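Local atomic coordinates of beta-N-acetylhexosaminidase (Thermotoga neapolitana, PDB entry 5BZA), a protein that probably hydrolyses terminal non-reducing N-acetyl-D-hexosamine residues from N-acetyl-beta-D-hexosaminides, as a member of glycoside hydrolase family 3. Residues N55-V60 / I308-L313; E22-Y27 / N50-N55; V155-K160 / S200-A205; V3-L8 / R304-V309. One frame throughout, in Å; residues are numbered along the deposited sequence.

Interaction 1: residues N55-V60 / I308-L313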
loop_
_atom_site.group_PDB
_atom_site.type_symbol
_atom_site.label_atom_id
_atom_site.label_comp_id
_atom_site.label_asym_id
_atom_site.label_seq_id
_atom_site.Cartn_x
_atom_site.Cartn_y
_atom_site.Cartn_z
ATOM N N ASN B 55 2.215 -23.958 5.301
ATOM C CA ASN B 55 2.768 -25.043 4.555
ATOM C C ASN B 55 4.260 -25.061 4.574
ATOM O O ASN B 55 4.856 -25.461 3.601
ATOM C CB ASN B 55 2.241 -24.983 3.125
ATOM C CG ASN B 55 0.816 -25.514 3.020
ATOM O OD1 ASN B 55 0.584 -26.702 2.748
ATOM N ND2 ASN B 55 -0.149 -24.635 3.277
ATOM N N GLY B 56 4.866 -24.639 5.683
ATOM C CA GLY B 56 6.316 -24.686 5.821
ATOM C C GLY B 56 7.051 -23.362 5.638
ATOM O O GLY B 56 6.454 -22.287 5.643
ATOM N N ARG B 57 8.364 -23.437 5.518
ATOM C CA ARG B 57 9.198 -22.250 5.331
ATOM C C ARG B 57 9.392 -21.983 3.851
ATOM O O ARG B 57 9.696 -22.911 3.096
ATOM C CB ARG B 57 10.571 -22.428 5.998
ATOM C CG ARG B 57 10.562 -22.587 7.522
ATOM C CD ARG B 57 11.981 -22.878 8.036
ATOM N NE ARG B 57 12.634 -23.951 7.273
ATOM C CZ ARG B 57 13.955 -24.108 7.155
ATOM N NH1 ARG B 57 14.787 -23.249 7.742
ATOM N NH2 ARG B 57 14.451 -25.120 6.443
ATOM N N PHE B 58 9.174 -20.735 3.429
ATOM C CA PHE B 58 9.378 -20.355 2.051
ATOM C C PHE B 58 10.165 -19.058 2.035
ATOM O O PHE B 58 9.983 -18.226 2.914
ATOM C CB PHE B 58 8.069 -20.126 1.304
ATOM C CG PHE B 58 7.136 -21.287 1.309
ATOM C CD1 PHE B 58 6.167 -21.420 2.330
ATOM C CD2 PHE B 58 7.170 -22.220 0.267
ATOM C CE1 PHE B 58 5.261 -22.472 2.314
ATOM C CE2 PHE B 58 6.280 -23.273 0.239
ATOM C CZ PHE B 58 5.306 -23.412 1.269
ATOM N N ILE B 59 11.011 -18.883 1.020
ATOM C CA ILE B 59 11.518 -17.580 0.641
ATOM C C ILE B 59 10.455 -16.951 -0.257
ATOM O O ILE B 59 10.095 -17.546 -1.289
ATOM C CB ILE B 59 12.878 -17.680 -0.124
ATOM C CG1 ILE B 59 13.873 -18.492 0.705
ATOM C CG2 ILE B 59 13.423 -16.275 -0.433
ATOM C CD1 ILE B 59 15.104 -18.888 -0.040
ATOM N N VAL B 60 9.954 -15.772 0.134
ATOM C CA VAL B 60 8.848 -15.115 -0.561
ATOM C C VAL B 60 9.328 -13.789 -1.118
ATOM O O VAL B 60 9.801 -12.929 -0.353
ATOM C CB VAL B 60 7.599 -14.838 0.374
ATOM C CG1 VAL B 60 6.458 -14.131 -0.403
ATOM C CG2 VAL B 60 7.102 -16.128 1.017
ATOM N N ILE B 308 22.894 -24.309 1.393
ATOM C CA ILE B 308 22.781 -22.865 1.258
ATOM C C ILE B 308 21.313 -22.396 1.418
ATOM O O ILE B 308 21.023 -21.478 2.203
ATOM C CB ILE B 308 23.363 -22.397 -0.091
ATOM C CG1 ILE B 308 24.869 -22.633 -0.123
ATOM C CG2 ILE B 308 23.099 -20.932 -0.320
ATOM C CD1 ILE B 308 25.523 -22.195 -1.403
ATOM N N VAL B 309 20.395 -23.039 0.695
ATOM C CA VAL B 309 19.005 -22.652 0.800
ATOM C C VAL B 309 18.498 -22.773 2.232
ATOM O O VAL B 309 17.810 -21.878 2.732
ATOM C CB VAL B 309 18.112 -23.477 -0.125
ATOM C CG1 VAL B 309 16.629 -23.229 0.217
ATOM C CG2 VAL B 309 18.401 -23.132 -1.555
ATOM N N ASP B 310 18.870 -23.854 2.909
ATOM C CA ASP B 310 18.446 -24.036 4.303
ATOM C C ASP B 310 19.015 -22.940 5.205
ATOM O O ASP B 310 18.319 -22.404 6.075
ATOM C CB ASP B 310 18.842 -25.430 4.782
ATOM C CG ASP B 310 17.809 -26.476 4.400
ATOM O OD1 ASP B 310 16.677 -26.080 4.028
ATOM O OD2 ASP B 310 18.136 -27.685 4.414
ATOM N N GLU B 311 20.267 -22.573 4.992
ATOM C CA GLU B 311 20.795 -21.459 5.767
ATOM C C GLU B 311 19.933 -20.205 5.530
ATOM O O GLU B 311 19.485 -19.582 6.505
ATOM C CB GLU B 311 22.281 -21.224 5.440
ATOM C CG GLU B 311 23.149 -22.371 6.003
ATOM C CD GLU B 311 24.600 -22.405 5.471
ATOM O OE1 GLU B 311 25.415 -23.194 6.022
ATOM O OE2 GLU B 311 24.920 -21.693 4.483
ATOM N N TYR B 312 19.632 -19.868 4.268
ATOM C CA TYR B 312 18.834 -18.650 4.008
ATOM C C TYR B 312 17.442 -18.734 4.655
ATOM O O TYR B 312 16.975 -17.780 5.283
ATOM C CB TYR B 312 18.692 -18.369 2.501
ATOM C CG TYR B 312 19.897 -17.619 1.936
ATOM C CD1 TYR B 312 21.153 -18.226 1.906
ATOM C CD2 TYR B 312 19.794 -16.298 1.472
ATOM C CE1 TYR B 312 22.290 -17.545 1.408
ATOM C CE2 TYR B 312 20.935 -15.601 0.978
ATOM C CZ TYR B 312 22.184 -16.238 0.945
ATOM O OH TYR B 312 23.333 -15.591 0.446
ATOM N N LEU B 313 16.777 -19.867 4.454
ATOM C CA LEU B 313 15.477 -20.128 5.023
ATOM C C LEU B 313 15.499 -19.883 6.511
ATOM O O LEU B 313 14.642 -19.169 7.049
ATOM C CB LEU B 313 15.040 -21.562 4.742
ATOM C CG LEU B 313 14.515 -21.805 3.326
ATOM C CD1 LEU B 313 14.210 -23.264 3.050
ATOM C CD2 LEU B 313 13.253 -20.961 3.143
#
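In the TIM-barrel domain of this family 3 enzyme, helix 299-314 runs across the ends at which the barrel strands begin, and here its residues 308-313 meet the loop that leads into strand 59-62 and that strand's first residue. The apolar part centres on L313, whose side chain points at the loop with CG anti to the carbonyl carbon (chi1 -78°). Its CD2 branch lies 3.5 Å from I59 CG1, the two side chains crossing at about a right angle, and also rests against the backbone where F58 passes into I59, 3.7 Å from I59 N. I59 CD1 comes within 4.4 Å of Y312 CB, beyond which the phenol leads away so that its hydroxyl hydrogen-bonds to T204 O and L241 N.

The charged part belongs to R57. Its chain bends at chi3 (-49°), which brings the guanidinium round to the helix, and NH2 forms a rather long salt bridge of 3.4 Å to D310 OD1. The two planar groups are inclined by 36° and the carboxylate approaches obliquely. D310 OD1 has its stronger partner in K7, so this carboxylate probably balances two positive charges at a partly exposed edge of the contact. Beneath the guanidinium, L313 CB sits 3.4 Å from the plane, displaced toward the rim, and is nearest to R57 NH1.

Interaction 2: residues E22-Y27 / N50-N55; sequences EVIQKY and NFLSRN
The segments of helices 18-27 and 42-54 run side by side and nearly parallel, their local axes 11.8 Å apart, and are joined by one side-chain hydrogen bond and a small apolar patch. The polar link starts from Q25, whose chain is extended beyond CG and carries its amide across to N55. Q25 NE2 donates to N55 OD1 over 2.9 Å, with the N-H bent to 149° and the acceptor approached in its carbonyl plane; the two amides are turned 62° against each other. N55 is itself fixed by its other end, since its ND2 gives a straighter bond of 2.7 Å to a lone pair of F51 O. That carbonyl also accepts R54 N, and the grip fixes the N55 amide with OD1 presented to Q25. The same ND2 stands 3.4 Å above the plane of the F51 ring, shifted toward its rim. R54 forms a salt bridge with E327, and the two residues make up a cadmium site.

Apolar contact is made tip to tip: F51, with CG anti to the backbone N (chi1 177°), reaches out to place CE2 3.6 Å from I24 CD1. Q25 CG meets the ring at its edge near CZ.

Helix 18-27 follows the first barrel strand, 9-13, and helix 42-54 follows the second, 31-34; F58, just before strand 59-62, packs on I24 and L52.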
loop_
_atom_site.group_PDB
_atom_site.type_symbol
_atom_site.label_atom_id
_atom_site.label_comp_id
_atom_site.label_asym_id
_atom_site.label_seq_id
_atom_site.Cartn_x
_atom_site.Cartn_y
_atom_site.Cartn_z
ATOM N N GLU B 22 -1.576 -27.678 -5.042
ATOM C CA GLU B 22 -1.134 -29.034 -5.380
ATOM C C GLU B 22 0.376 -29.055 -5.663
ATOM O O GLU B 22 1.093 -29.870 -5.077
ATOM C CB GLU B 22 -1.877 -29.611 -6.618
ATOM C CG GLU B 22 -3.281 -30.253 -6.382
ATOM C CD GLU B 22 -4.022 -30.646 -7.696
ATOM O OE1 GLU B 22 -3.351 -30.794 -8.762
ATOM O OE2 GLU B 22 -5.278 -30.826 -7.657
ATOM N N VAL B 23 0.845 -28.181 -6.559
ATOM C CA VAL B 23 2.271 -28.154 -6.931
ATOM C C VAL B 23 3.121 -27.837 -5.720
ATOM O O VAL B 23 4.102 -28.527 -5.459
ATOM C CB VAL B 23 2.583 -27.142 -8.033
ATOM C CG1 VAL B 23 4.097 -27.000 -8.221
ATOM C CG2 VAL B 23 1.913 -27.556 -9.300
ATOM N N ILE B 24 2.707 -26.822 -4.955
ATOM C CA ILE B 24 3.484 -26.410 -3.786
ATOM C C ILE B 24 3.588 -27.559 -2.801
ATOM O O ILE B 24 4.670 -27.845 -2.270
ATOM C CB ILE B 24 2.863 -25.194 -3.091
ATOM C CG1 ILE B 24 3.083 -23.940 -3.922
ATOM C CG2 ILE B 24 3.518 -24.942 -1.767
ATOM C CD1 ILE B 24 2.406 -22.691 -3.335
ATOM N N GLN B 25 2.472 -28.257 -2.592
ATOM C CA GLN B 25 2.453 -29.345 -1.606
ATOM C C GLN B 25 3.173 -30.589 -2.102
ATOM O O GLN B 25 3.795 -31.310 -1.326
ATOM C CB GLN B 25 1.019 -29.676 -1.187
ATOM C CG GLN B 25 0.473 -28.655 -0.216
ATOM C CD GLN B 25 -0.939 -28.959 0.296
ATOM O OE1 GLN B 25 -1.808 -29.434 -0.441
ATOM N NE2 GLN B 25 -1.161 -28.679 1.566
ATOM N N LYS B 26 3.086 -30.858 -3.391
ATOM C CA LYS B 26 3.797 -31.995 -3.956
ATOM C C LYS B 26 5.320 -31.791 -3.996
ATOM O O LYS B 26 6.057 -32.684 -3.593
ATOM C CB LYS B 26 3.293 -32.320 -5.360
ATOM C CG LYS B 26 3.946 -33.605 -5.926
ATOM C CD LYS B 26 3.352 -33.994 -7.276
ATOM C CE LYS B 26 3.960 -35.305 -7.756
ATOM N NZ LYS B 26 3.315 -35.821 -8.998
ATOM N N TYR B 27 5.791 -30.632 -4.468
ATOM C CA TYR B 27 7.231 -30.452 -4.706
ATOM C C TYR B 27 7.995 -29.667 -3.654
ATOM O O TYR B 27 9.225 -29.719 -3.630
ATOM C CB TYR B 27 7.439 -29.798 -6.068
ATOM C CG TYR B 27 6.919 -30.660 -7.181
ATOM C CD1 TYR B 27 7.658 -31.732 -7.665
ATOM C CD2 TYR B 27 5.634 -30.465 -7.690
ATOM C CE1 TYR B 27 7.152 -32.539 -8.696
ATOM C CE2 TYR B 27 5.135 -31.257 -8.707
ATOM C CZ TYR B 27 5.891 -32.283 -9.204
ATOM O OH TYR B 27 5.355 -33.066 -10.211
ATOM N N ASN B 50 -1.775 -16.599 3.498
ATOM C CA ASN B 50 -2.314 -17.487 4.526
ATOM C C ASN B 50 -1.958 -18.974 4.239
ATOM O O ASN B 50 -1.541 -19.723 5.122
ATOM C CB ASN B 50 -3.845 -17.295 4.632
ATOM C CG ASN B 50 -4.429 -17.949 5.847
ATOM O OD1 ASN B 50 -3.882 -17.833 6.944
ATOM N ND2 ASN B 50 -5.568 -18.599 5.683
ATOM N N PHE B 51 -2.166 -19.406 3.000
ATOM C CA PHE B 51 -1.704 -20.718 2.579
ATOM C C PHE B 51 -0.189 -20.924 2.861
ATOM O O PHE B 51 0.223 -21.990 3.366
ATOM C CB PHE B 51 -2.020 -20.939 1.102
ATOM C CG PHE B 51 -1.522 -22.241 0.576
ATOM C CD1 PHE B 51 -2.247 -23.401 0.769
ATOM C CD2 PHE B 51 -0.296 -22.307 -0.090
ATOM C CE1 PHE B 51 -1.771 -24.610 0.298
ATOM C CE2 PHE B 51 0.193 -23.514 -0.574
ATOM C CZ PHE B 51 -0.541 -24.669 -0.381
ATOM N N LEU B 52 0.642 -19.933 2.543
ATOM C CA LEU B 52 2.091 -20.119 2.702
ATOM C C LEU B 52 2.455 -20.278 4.168
ATOM O O LEU B 52 3.311 -21.102 4.503
ATOM C CB LEU B 52 2.869 -18.950 2.082
ATOM C CG LEU B 52 2.760 -18.862 0.550
ATOM C CD1 LEU B 52 3.382 -17.556 0.002
ATOM C CD2 LEU B 52 3.386 -20.079 -0.064
ATOM N N SER B 53 1.756 -19.549 5.049
ATOM C CA SER B 53 2.049 -19.617 6.507
ATOM C C SER B 53 1.842 -21.015 7.115
ATOM O O SER B 53 2.409 -21.360 8.160
ATOM C CB SER B 53 1.199 -18.618 7.271
ATOM O OG SER B 53 -0.104 -19.157 7.488
ATOM N N ARG B 54 0.987 -21.794 6.476
ATOM C CA ARG B 54 0.629 -23.118 6.944
ATOM C C ARG B 54 1.389 -24.271 6.272
ATOM O O ARG B 54 1.242 -25.446 6.627
ATOM C CB ARG B 54 -0.857 -23.251 6.706
ATOM C CG ARG B 54 -1.557 -22.224 7.523
ATOM C CD ARG B 54 -3.021 -22.205 7.215
ATOM N NE ARG B 54 -3.727 -21.634 8.344
ATOM C CZ ARG B 54 -5.021 -21.811 8.557
ATOM N NH1 ARG B 54 -5.745 -22.508 7.673
ATOM N NH2 ARG B 54 -5.575 -21.285 9.649
ATOM N N ASN B 55 2.215 -23.958 5.301
ATOM C CA ASN B 55 2.768 -25.043 4.555
ATOM C C ASN B 55 4.260 -25.061 4.574
ATOM O O ASN B 55 4.856 -25.461 3.601
ATOM C CB ASN B 55 2.241 -24.983 3.125
ATOM C CG ASN B 55 0.816 -25.514 3.020
ATOM O OD1 ASN B 55 0.584 -26.702 2.748
ATOM N ND2 ASN B 55 -0.149 -24.635 3.277
#

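Interaction 3: residues V155-K160 / S200-A205; sequences VIPCIK and SRVKTA
P157 O is the most firmly held polar atom here. A205 N donates to it at 2.9 Å, nearly straight (169°) and in the carbonyl plane, and T204 CA adds a CA-H...O contact at 3.5 Å. A possible third grip comes from T204 OG1, 3.2 Å from P157 O, but the same hydroxyl lies 2.9 Å from A205 O, and its single proton can serve one of them at a time. With OG1 anti to the backbone N (chi1 -176°), the hydroxyl hangs between these two carbonyls.

A205 O in turn receives I159 N at 3.0 Å, the donor standing above the carbonyl plane, and C158 CA points a CA-H at it. C158 and A205 thus form a parallel beta bridge, with strand 205-208 starting beside strand 156-162 as neighbouring parallel strands of the TIM-barrel sheet. Further up the latter strand, H161 joins D245 in a cadmium site. C158 and A205 share one face of the sheet, where SG, anti to the backbone N, touches A205 CB at 3.8 Å. I159 is turned to the outer helices 136-153 and 192-198, and its CG2 meets the T204 hydroxyl.

Ahead of the bridge the chains diverge and packing takes over. P157 CD rests 3.6 Å from K203 O, and I156 CG2 touches the same K203 carbonyl oxygen. I156 CD1 runs on to the aliphatic K203 CD, beyond which the ammonium makes a cation-pi contact with Y312.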
loop_
_atom_site.group_PDB
_atom_site.type_symbol
_atom_site.label_atom_id
_atom_site.label_comp_id
_atom_site.label_asym_id
_atom_site.label_seq_id
_atom_site.Cartn_x
_atom_site.Cartn_y
_atom_site.Cartn_z
ATOM N N VAL B 155 14.229 -7.438 4.684
ATOM C CA VAL B 155 14.139 -8.246 3.483
ATOM C C VAL B 155 15.535 -8.521 2.915
ATOM O O VAL B 155 16.369 -7.630 2.792
ATOM C CB VAL B 155 13.228 -7.499 2.480
ATOM C CG1 VAL B 155 13.464 -7.898 1.133
ATOM C CG2 VAL B 155 11.779 -7.759 2.835
ATOM N N ILE B 156 15.812 -9.753 2.555
ATOM C CA ILE B 156 17.114 -10.047 1.889
ATOM C C ILE B 156 17.132 -9.632 0.445
ATOM O O ILE B 156 16.384 -10.167 -0.352
ATOM C CB ILE B 156 17.458 -11.518 1.968
ATOM C CG1 ILE B 156 17.618 -11.870 3.439
ATOM C CG2 ILE B 156 18.795 -11.811 1.244
ATOM C CD1 ILE B 156 17.889 -13.292 3.634
ATOM N N PRO B 157 18.030 -8.702 0.094
ATOM C CA PRO B 157 18.126 -8.285 -1.308
ATOM C C PRO B 157 18.673 -9.383 -2.197
ATOM O O PRO B 157 19.362 -10.283 -1.723
ATOM C CB PRO B 157 19.075 -7.076 -1.249
ATOM C CG PRO B 157 19.930 -7.346 -0.077
ATOM C CD PRO B 157 19.052 -8.054 0.937
ATOM N N CYS B 158 18.304 -9.319 -3.470
ATOM C CA CYS B 158 18.885 -10.166 -4.515
ATOM C C CYS B 158 19.408 -9.281 -5.647
ATOM O O CYS B 158 18.650 -8.733 -6.463
ATOM C CB CYS B 158 17.850 -11.159 -5.051
ATOM S SG CYS B 158 18.526 -12.297 -6.295
ATOM N N ILE B 159 20.715 -9.111 -5.688
ATOM C CA ILE B 159 21.298 -8.213 -6.666
ATOM C C ILE B 159 21.286 -8.881 -8.042
ATOM O O ILE B 159 21.387 -10.067 -8.148
ATOM C CB ILE B 159 22.725 -7.775 -6.235
ATOM C CG1 ILE B 159 23.648 -8.979 -6.029
ATOM C CG2 ILE B 159 22.636 -6.909 -4.975
ATOM C CD1 ILE B 159 25.043 -8.577 -5.561
ATOM N N LYS B 160 21.142 -8.085 -9.093
ATOM C CA LYS B 160 20.974 -8.596 -10.451
ATOM C C LYS B 160 21.459 -7.539 -11.450
ATOM O O LYS B 160 21.517 -6.358 -11.103
ATOM C CB LYS B 160 19.491 -8.961 -10.697
ATOM C CG LYS B 160 18.549 -7.763 -10.641
ATOM C CD LYS B 160 17.089 -8.210 -10.648
ATOM C CE LYS B 160 16.154 -7.021 -10.550
ATOM N NZ LYS B 160 14.738 -7.436 -10.565
ATOM N N SER B 200 30.982 -6.193 1.739
ATOM C CA SER B 200 30.223 -5.841 2.956
ATOM C C SER B 200 29.845 -7.081 3.740
ATOM O O SER B 200 30.122 -8.201 3.330
ATOM C CB SER B 200 28.929 -5.069 2.612
ATOM O OG SER B 200 27.897 -5.948 2.100
ATOM N N ARG B 201 29.146 -6.885 4.851
ATOM C CA ARG B 201 28.569 -8.013 5.590
ATOM C C ARG B 201 27.043 -8.113 5.426
ATOM O O ARG B 201 26.421 -8.860 6.169
ATOM C CB ARG B 201 28.898 -7.923 7.098
ATOM C CG ARG B 201 30.387 -8.068 7.491
ATOM C CD ARG B 201 30.897 -9.506 7.283
ATOM N NE ARG B 201 30.179 -10.494 8.101
ATOM C CZ ARG B 201 30.489 -11.794 8.182
ATOM N NH1 ARG B 201 31.486 -12.306 7.455
ATOM N NH2 ARG B 201 29.776 -12.611 8.963
ATOM N N VAL B 202 26.453 -7.448 4.421
ATOM C CA VAL B 202 25.034 -7.647 4.159
ATOM C C VAL B 202 24.829 -9.000 3.503
ATOM O O VAL B 202 25.509 -9.345 2.525
ATOM C CB VAL B 202 24.418 -6.570 3.222
ATOM C CG1 VAL B 202 22.940 -6.877 2.951
ATOM C CG2 VAL B 202 24.523 -5.202 3.826
ATOM N N LYS B 203 23.920 -9.786 4.057
ATOM C CA LYS B 203 23.559 -11.037 3.436
ATOM C C LYS B 203 22.788 -10.708 2.174
ATOM O O LYS B 203 21.811 -9.921 2.222
ATOM C CB LYS B 203 22.703 -11.902 4.351
ATOM C CG LYS B 203 22.409 -13.285 3.766
ATOM C CD LYS B 203 21.816 -14.210 4.806
ATOM C CE LYS B 203 22.164 -15.659 4.488
ATOM N NZ LYS B 203 22.536 -16.436 5.705
ATOM N N THR B 204 23.156 -11.332 1.060
ATOM C CA THR B 204 22.461 -11.048 -0.197
ATOM C C THR B 204 22.324 -12.311 -1.045
ATOM O O THR B 204 23.093 -13.241 -0.893
ATOM C CB THR B 204 23.207 -9.934 -1.043
ATOM O OG1 THR B 204 22.446 -9.630 -2.219
ATOM C CG2 THR B 204 24.605 -10.396 -1.523
ATOM N N ALA B 205 21.323 -12.370 -1.926
ATOM C CA ALA B 205 21.365 -13.392 -2.986
ATOM C C ALA B 205 21.892 -12.736 -4.281
ATOM O O ALA B 205 21.928 -11.511 -4.411
ATOM C CB ALA B 205 19.976 -14.060 -3.209
#

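Interaction 4: residues V3-L8 / R304-V309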
loop_
_atom_site.group_PDB
_atom_site.type_symbol
_atom_site.label_atom_id
_atom_site.label_comp_id
_atom_site.label_asym_id
_atom_site.label_seq_id
_atom_site.Cartn_x
_atom_site.Cartn_y
_atom_site.Cartn_z
ATOM N N VAL B 3 14.041 -35.784 -0.610
ATOM C CA VAL B 3 12.692 -35.222 -0.706
ATOM C C VAL B 3 12.863 -33.693 -0.758
ATOM O O VAL B 3 11.898 -32.935 -0.956
ATOM C CB VAL B 3 11.776 -35.699 0.471
ATOM C CG1 VAL B 3 10.443 -34.936 0.530
ATOM C CG2 VAL B 3 11.457 -37.170 0.301
ATOM N N ASP B 4 14.112 -33.239 -0.623
ATOM C CA ASP B 4 14.391 -31.804 -0.595
ATOM C C ASP B 4 14.810 -31.176 -1.924
ATOM O O ASP B 4 15.327 -30.058 -1.919
ATOM C CB ASP B 4 15.536 -31.522 0.393
ATOM C CG ASP B 4 15.111 -31.602 1.838
ATOM O OD1 ASP B 4 13.899 -31.446 2.109
ATOM O OD2 ASP B 4 15.999 -31.802 2.703
ATOM N N LEU B 5 14.482 -31.782 -3.062
ATOM C CA LEU B 5 14.985 -31.208 -4.309
ATOM C C LEU B 5 14.234 -29.947 -4.676
ATOM O O LEU B 5 14.717 -29.139 -5.511
ATOM C CB LEU B 5 14.880 -32.223 -5.452
ATOM C CG LEU B 5 15.886 -33.339 -5.235
ATOM C CD1 LEU B 5 15.816 -34.343 -6.354
ATOM C CD2 LEU B 5 17.255 -32.677 -5.177
ATOM N N GLY B 6 13.094 -29.754 -4.001
ATOM C CA GLY B 6 12.262 -28.592 -4.186
ATOM C C GLY B 6 12.999 -27.374 -3.700
ATOM O O GLY B 6 12.736 -26.260 -4.133
ATOM N N LYS B 7 13.962 -27.580 -2.815
ATOM C CA LYS B 7 14.761 -26.449 -2.364
ATOM C C LYS B 7 15.568 -25.822 -3.505
ATOM O O LYS B 7 15.988 -24.676 -3.423
ATOM C CB LYS B 7 15.645 -26.876 -1.198
ATOM C CG LYS B 7 14.750 -27.165 0.014
ATOM C CD LYS B 7 15.468 -27.451 1.305
ATOM C CE LYS B 7 14.421 -27.707 2.384
ATOM N NZ LYS B 7 15.003 -28.039 3.710
ATOM N N LEU B 8 15.729 -26.540 -4.599
ATOM C CA LEU B 8 16.498 -25.971 -5.690
ATOM C C LEU B 8 15.598 -25.226 -6.673
ATOM O O LEU B 8 16.024 -24.907 -7.787
ATOM C CB LEU B 8 17.297 -27.062 -6.428
ATOM C CG LEU B 8 18.716 -27.331 -5.902
ATOM C CD1 LEU B 8 18.671 -27.711 -4.442
ATOM C CD2 LEU B 8 19.485 -28.385 -6.736
ATOM N N ARG B 304 25.372 -29.071 -1.532
ATOM C CA ARG B 304 25.879 -27.768 -1.091
ATOM C C ARG B 304 24.801 -26.726 -1.296
ATOM O O ARG B 304 24.602 -25.844 -0.464
ATOM C CB ARG B 304 27.166 -27.370 -1.850
ATOM C CG ARG B 304 28.402 -28.186 -1.427
ATOM C CD ARG B 304 29.749 -27.585 -1.852
ATOM N NE ARG B 304 29.994 -27.587 -3.299
ATOM C CZ ARG B 304 30.515 -28.618 -3.979
ATOM N NH1 ARG B 304 30.810 -29.764 -3.356
ATOM N NH2 ARG B 304 30.712 -28.521 -5.298
ATOM N N SER B 305 24.122 -26.845 -2.433
ATOM C CA SER B 305 22.992 -26.001 -2.767
ATOM C C SER B 305 21.877 -26.070 -1.710
ATOM O O SER B 305 21.438 -25.041 -1.190
ATOM C CB SER B 305 22.466 -26.405 -4.138
ATOM O OG SER B 305 23.369 -25.972 -5.152
ATOM N N ILE B 306 21.431 -27.284 -1.396
ATOM C CA ILE B 306 20.427 -27.491 -0.367
ATOM C C ILE B 306 20.875 -26.879 0.960
ATOM O O ILE B 306 20.069 -26.257 1.682
ATOM C CB ILE B 306 20.092 -28.973 -0.205
ATOM C CG1 ILE B 306 19.289 -29.437 -1.420
ATOM C CG2 ILE B 306 19.314 -29.209 1.070
ATOM C CD1 ILE B 306 18.860 -30.885 -1.375
ATOM N N LYS B 307 22.163 -27.031 1.277
ATOM C CA LYS B 307 22.694 -26.457 2.517
ATOM C C LYS B 307 22.541 -24.925 2.524
ATOM O O LYS B 307 22.077 -24.321 3.518
ATOM C CB LYS B 307 24.172 -26.828 2.685
ATOM C CG LYS B 307 24.810 -26.314 3.973
ATOM C CD LYS B 307 26.150 -26.987 4.240
ATOM C CE LYS B 307 27.006 -26.158 5.207
ATOM N NZ LYS B 307 26.161 -25.394 6.195
ATOM N N ILE B 308 22.894 -24.309 1.393
ATOM C CA ILE B 308 22.781 -22.865 1.258
ATOM C C ILE B 308 21.313 -22.396 1.418
ATOM O O ILE B 308 21.023 -21.478 2.203
ATOM C CB ILE B 308 23.363 -22.397 -0.091
ATOM C CG1 ILE B 308 24.869 -22.633 -0.123
ATOM C CG2 ILE B 308 23.099 -20.932 -0.320
ATOM C CD1 ILE B 308 25.523 -22.195 -1.403
ATOM N N VAL B 309 20.395 -23.039 0.695
ATOM C CA VAL B 309 19.005 -22.652 0.800
ATOM C C VAL B 309 18.498 -22.773 2.232
ATOM O O VAL B 309 17.810 -21.878 2.732
ATOM C CB VAL B 309 18.112 -23.477 -0.125
ATOM C CG1 VAL B 309 16.629 -23.229 0.217
ATOM C CG2 VAL B 309 18.401 -23.132 -1.555
#
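A short 3-10 turn within residues 3-8, with K7 N bonded to D4 O and L8 N to L5 O, lies against the flank of helix 299-314, closest between the CA atoms of K7 and I306 at 6.1 Å. I306 carries most of the contact. Its extended end goes into the turn, CD1 lying 3.7 Å from D4 O and 3.8 Å from D4 CB, while CG1 is met by L8 CD1 at 3.5 Å, the two side chains crossing at about a right angle. L8 reaches this position with chi1 at -91°, well off a staggered value, and its CD1 also touches S305 CB. One helical turn on, V309 CG2 packs against K7 O at 3.4 Å and CG1 against K7 CB. The K7 chain runs out straight past I306 CG2; its ammonium is held chiefly by D310 OD1, with a long salt bridge of 3.9 Å from NZ to D4 OD1 in addition. S305 OG turns to N271 and K301 O. Since strand 9-13 begins directly after L8, the contact seats the N-terminal lead-in to the first strand of the TIM barrel on helix 299-314, which lies at the end of the barrel where the strands begin.

Overall arrangement
From the N terminus, residues 3-8 precede the first barrel strand and, in interaction 4, close the longest loop, back to helix 299-314. Inside it, interaction 2 closes a short loop between helices 18-27 and 42-54, which spans strand 31-34, finishing at N55, where interaction 1 opens. Interaction 1 ends on the same helix as interaction 4, sharing I308 and V309, and K7 NZ joins the two through D310 OD1. Interaction 3, nested within both long loops, pairs the fifth and sixth barrel strands and meets interaction 1 at Y312 and T204. Helix 299-314 thereby ties the first, third and sixth strands together at their starting ends, while interaction 2 joins the outer helices.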